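Mannosephosphate isomerase, putative (Archaeoglobus fulgidus, PDB 1ZX5) probably interconverts mannose 6-phosphate and fructose 6-phosphate as a zinc-dependent type 1 mannose-6-phosphate isomerase of the cupin class. Local coordinates at residues 116-124 against 223-234. Numbering follows the deposited sequence.
Sequences GVESAWLVF and GMAETENFGLEV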
loop_
_atom_site.group_PDB
_atom_site.type_symbol
_atom_site.label_atom_id
_atom_site.label_comp_id
_atom_site.label_asym_id
_atom_site.label_seq_id
_atom_site.Cartn_x
_atom_site.Cartn_y
_atom_site.Cartn_z
ATOM N N GLY A 116 5.736 11.613 -7.274
ATOM C CA GLY A 116 4.342 11.263 -7.508
ATOM C C GLY A 116 3.915 9.956 -6.856
ATOM O O GLY A 116 4.738 9.217 -6.304
ATOM N N VAL A 117 2.612 9.697 -6.883
ATOM C CA VAL A 117 2.051 8.526 -6.223
ATOM C C VAL A 117 1.093 7.796 -7.153
ATOM O O VAL A 117 0.117 8.382 -7.637
ATOM C CB VAL A 117 1.282 8.871 -4.911
ATOM C CG1 VAL A 117 1.011 7.588 -4.096
ATOM C CG2 VAL A 117 2.027 9.907 -4.061
ATOM N N GLU A 118 1.387 6.524 -7.401
ATOM C CA GLU A 118 0.410 5.569 -7.940
ATOM C C GLU A 118 0.248 4.484 -6.883
ATOM O O GLU A 118 1.192 4.194 -6.149
ATOM C CB GLU A 118 0.899 4.961 -9.258
ATOM C CG GLU A 118 2.273 4.252 -9.137
ATOM C CD GLU A 118 2.756 3.574 -10.439
ATOM O OE1 GLU A 118 2.095 3.737 -11.501
ATOM O OE2 GLU A 118 3.810 2.880 -10.386
ATOM N N SER A 119 -0.936 3.889 -6.785
ATOM C CA SER A 119 -1.148 2.844 -5.792
ATOM C C SER A 119 -2.097 1.730 -6.206
ATOM O O SER A 119 -2.993 1.909 -7.045
ATOM C CB SER A 119 -1.596 3.450 -4.463
ATOM O OG SER A 119 -2.836 4.079 -4.630
ATOM N N ALA A 120 -1.856 0.564 -5.617
ATOM C CA ALA A 120 -2.692 -0.595 -5.772
ATOM C C ALA A 120 -3.272 -0.936 -4.389
ATOM O O ALA A 120 -2.560 -0.964 -3.386
ATOM C CB ALA A 120 -1.881 -1.753 -6.350
ATOM N N TRP A 121 -4.576 -1.175 -4.352
ATOM C CA TRP A 121 -5.313 -1.426 -3.116
ATOM C C TRP A 121 -5.801 -2.855 -3.129
ATOM O O TRP A 121 -6.276 -3.333 -4.151
ATOM C CB TRP A 121 -6.551 -0.527 -3.062
ATOM C CG TRP A 121 -6.316 0.919 -2.741
ATOM C CD1 TRP A 121 -5.131 1.603 -2.774
ATOM C CD2 TRP A 121 -7.319 1.869 -2.361
ATOM N NE1 TRP A 121 -5.330 2.914 -2.412
ATOM C CE2 TRP A 121 -6.666 3.104 -2.151
ATOM C CE3 TRP A 121 -8.715 1.796 -2.178
ATOM C CZ2 TRP A 121 -7.363 4.268 -1.769
ATOM C CZ3 TRP A 121 -9.411 2.955 -1.793
ATOM C CH2 TRP A 121 -8.733 4.170 -1.593
ATOM N N LEU A 122 -5.660 -3.532 -1.994
ATOM C CA LEU A 122 -6.276 -4.828 -1.755
ATOM C C LEU A 122 -7.130 -4.695 -0.499
ATOM O O LEU A 122 -6.634 -4.413 0.592
ATOM C CB LEU A 122 -5.232 -5.937 -1.584
ATOM C CG LEU A 122 -5.799 -7.352 -1.356
ATOM C CD1 LEU A 122 -6.428 -7.951 -2.637
ATOM C CD2 LEU A 122 -4.722 -8.279 -0.780
ATOM N N VAL A 123 -8.421 -4.896 -0.681
ATOM C CA VAL A 123 -9.420 -4.675 0.349
ATOM C C VAL A 123 -9.633 -5.992 1.109
ATOM O O VAL A 123 -9.520 -7.065 0.526
ATOM C CB VAL A 123 -10.715 -4.171 -0.356
ATOM C CG1 VAL A 123 -11.951 -4.378 0.478
ATOM C CG2 VAL A 123 -10.555 -2.706 -0.824
ATOM N N PHE A 124 -9.935 -5.914 2.402
ATOM C CA PHE A 124 -10.083 -7.117 3.222
ATOM C C PHE A 124 -11.490 -7.379 3.717
ATOM O O PHE A 124 -11.742 -8.417 4.305
ATOM C CB PHE A 124 -9.110 -7.093 4.413
ATOM C CG PHE A 124 -7.670 -7.168 4.004
ATOM C CD1 PHE A 124 -7.181 -8.291 3.329
ATOM C CD2 PHE A 124 -6.816 -6.111 4.249
ATOM C CE1 PHE A 124 -5.854 -8.361 2.915
ATOM C CE2 PHE A 124 -5.481 -6.175 3.863
ATOM C CZ PHE A 124 -4.998 -7.308 3.195
ATOM N N GLY A 223 -8.205 -10.266 -6.148
ATOM C CA GLY A 223 -6.949 -10.734 -5.566
ATOM C C GLY A 223 -5.669 -10.394 -6.318
ATOM O O GLY A 223 -4.630 -10.982 -6.049
HETATM N N MSE A 224 -5.721 -9.429 -7.231
HETATM C CA MSE A 224 -4.622 -9.222 -8.161
HETATM C C MSE A 224 -4.695 -7.844 -8.799
HETATM O O MSE A 224 -5.673 -7.518 -9.474
HETATM C CB MSE A 224 -4.741 -10.278 -9.248
HETATM C CG MSE A 224 -3.486 -10.725 -9.910
HETATM SE SE MSE A 224 -4.090 -12.090 -11.234
HETATM C CE MSE A 224 -3.762 -11.047 -12.884
ATOM N N ALA A 225 -3.660 -7.037 -8.591
ATOM C CA ALA A 225 -3.572 -5.720 -9.211
ATOM C C ALA A 225 -2.121 -5.318 -9.423
ATOM O O ALA A 225 -1.238 -5.757 -8.683
ATOM C CB ALA A 225 -4.293 -4.664 -8.353
ATOM N N GLU A 226 -1.882 -4.481 -10.432
ATOM C CA GLU A 226 -0.554 -3.931 -10.668
ATOM C C GLU A 226 -0.541 -2.543 -11.316
ATOM O O GLU A 226 -1.525 -2.092 -11.907
ATOM C CB GLU A 226 0.362 -4.921 -11.425
ATOM C CG GLU A 226 -0.198 -5.523 -12.686
ATOM C CD GLU A 226 0.724 -6.577 -13.324
ATOM O OE1 GLU A 226 1.171 -7.548 -12.655
ATOM O OE2 GLU A 226 1.010 -6.418 -14.518
ATOM N N THR A 227 0.586 -1.861 -11.144
ATOM C CA THR A 227 0.892 -0.637 -11.867
ATOM C C THR A 227 2.030 -1.016 -12.812
ATOM O O THR A 227 2.280 -2.211 -13.014
ATOM C CB THR A 227 1.291 0.501 -10.906
ATOM O OG1 THR A 227 2.581 0.234 -10.348
ATOM C CG2 THR A 227 0.273 0.643 -9.776
ATOM N N GLU A 228 2.733 -0.046 -13.401
ATOM C CA GLU A 228 3.852 -0.422 -14.272
ATOM C C GLU A 228 5.110 -0.714 -13.462
ATOM O O GLU A 228 6.078 -1.246 -13.993
ATOM C CB GLU A 228 4.127 0.628 -15.366
ATOM C CG GLU A 228 3.157 0.590 -16.589
ATOM C CD GLU A 228 3.351 -0.641 -17.502
ATOM O OE1 GLU A 228 3.833 -0.462 -18.647
ATOM O OE2 GLU A 228 3.022 -1.788 -17.091
ATOM N N ASN A 229 5.085 -0.384 -12.174
ATOM C CA ASN A 229 6.279 -0.478 -11.339
ATOM C C ASN A 229 6.253 -1.581 -10.284
ATOM O O ASN A 229 7.298 -1.987 -9.781
ATOM C CB ASN A 229 6.549 0.868 -10.673
ATOM C CG ASN A 229 6.968 1.937 -11.671
ATOM O OD1 ASN A 229 6.383 3.018 -11.719
ATOM N ND2 ASN A 229 7.969 1.638 -12.471
ATOM N N PHE A 230 5.055 -2.040 -9.946
ATOM C CA PHE A 230 4.877 -3.029 -8.896
ATOM C C PHE A 230 3.498 -3.688 -8.990
ATOM O O PHE A 230 2.598 -3.189 -9.665
ATOM C CB PHE A 230 5.093 -2.399 -7.503
ATOM C CG PHE A 230 4.199 -1.226 -7.213
ATOM C CD1 PHE A 230 2.884 -1.416 -6.768
ATOM C CD2 PHE A 230 4.666 0.083 -7.378
ATOM C CE1 PHE A 230 2.061 -0.324 -6.495
ATOM C CE2 PHE A 230 3.846 1.179 -7.108
ATOM C CZ PHE A 230 2.549 0.968 -6.662
ATOM N N GLY A 231 3.336 -4.809 -8.301
ATOM C CA GLY A 231 2.040 -5.461 -8.248
ATOM C C GLY A 231 1.890 -6.252 -6.971
ATOM O O GLY A 231 2.810 -6.329 -6.156
ATOM N N LEU A 232 0.719 -6.854 -6.821
ATOM C CA LEU A 232 0.394 -7.690 -5.680
ATOM C C LEU A 232 -0.530 -8.801 -6.178
ATOM O O LEU A 232 -1.311 -8.591 -7.112
ATOM C CB LEU A 232 -0.282 -6.860 -4.575
ATOM C CG LEU A 232 -1.667 -6.249 -4.849
ATOM C CD1 LEU A 232 -2.792 -7.250 -4.548
ATOM C CD2 LEU A 232 -1.860 -4.980 -4.010
ATOM N N GLU A 233 -0.422 -9.977 -5.568
ATOM C CA GLU A 233 -1.337 -11.090 -5.854
ATOM C C GLU A 233 -1.594 -11.853 -4.577
ATOM O O GLU A 233 -0.706 -11.976 -3.735
ATOM C CB GLU A 233 -0.766 -12.043 -6.913
ATOM C CG GLU A 233 0.609 -12.624 -6.548
ATOM C CD GLU A 233 1.109 -13.662 -7.533
ATOM O OE1 GLU A 233 0.410 -13.926 -8.535
ATOM O OE2 GLU A 233 2.193 -14.242 -7.291
ATOM N N VAL A 234 -2.815 -12.356 -4.439
ATOM C CA VAL A 234 -3.187 -13.199 -3.322
ATOM C C VAL A 234 -2.945 -14.662 -3.723
ATOM O O VAL A 234 -3.484 -15.127 -4.719
ATOM C CB VAL A 234 -4.670 -12.965 -2.912
ATOM C CG1 VAL A 234 -5.083 -13.895 -1.751
ATOM C CG2 VAL A 234 -4.896 -11.488 -2.535
#
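The Phe230 ring meets Glu118 at its edge: the backbone O of Glu118 lies in the ring plane, 3.5 Å from CZ. Ser119 CA and Ala120 N also approach this edge. One face of the ring carries Thr227 OG1 of its own hairpin, 3.5 Å above the plane and over the centre. The Glu118 carboxylate stands nearly perpendicular to the ring, the planes 88° apart, with OE2 3.7 Å from Phe230 CE2. The Glu118 side chain runs out straight past CG and carries the carboxylate to the hairpin turn. There Glu118 OE2 lies 2.9 Å from Thr227 OG1, at best a weak hydrogen bond, since the hydroxyl proton has another acceptor within reach. Thr227 OG1 also accepts from Asn229 N at 3.2 Å, closing an ST turn. Were Glu118 an alanine, Thr227 OG1 would probably lose its carboxylate neighbour and a gap would be likely beside the Phe230 ring. The contact packs two antiparallel sheets face to face, one in the catalytic region and one in the C-terminal cupin region. The axes of 119-123 and 230-234 come within 8.0 Å, their N-to-C directions 13° apart. Between them Ala120 CB touches Leu232 CD2 at 4.0 Å and also faces Ala225 CB. Leu122 sets both methyls against Val234 CG2, its CG lying opposite the backbone N (chi1 -179°); the nearer methyl is CD2, 3.7 Å away. Val294 of strand 291-298 also touches Leu122.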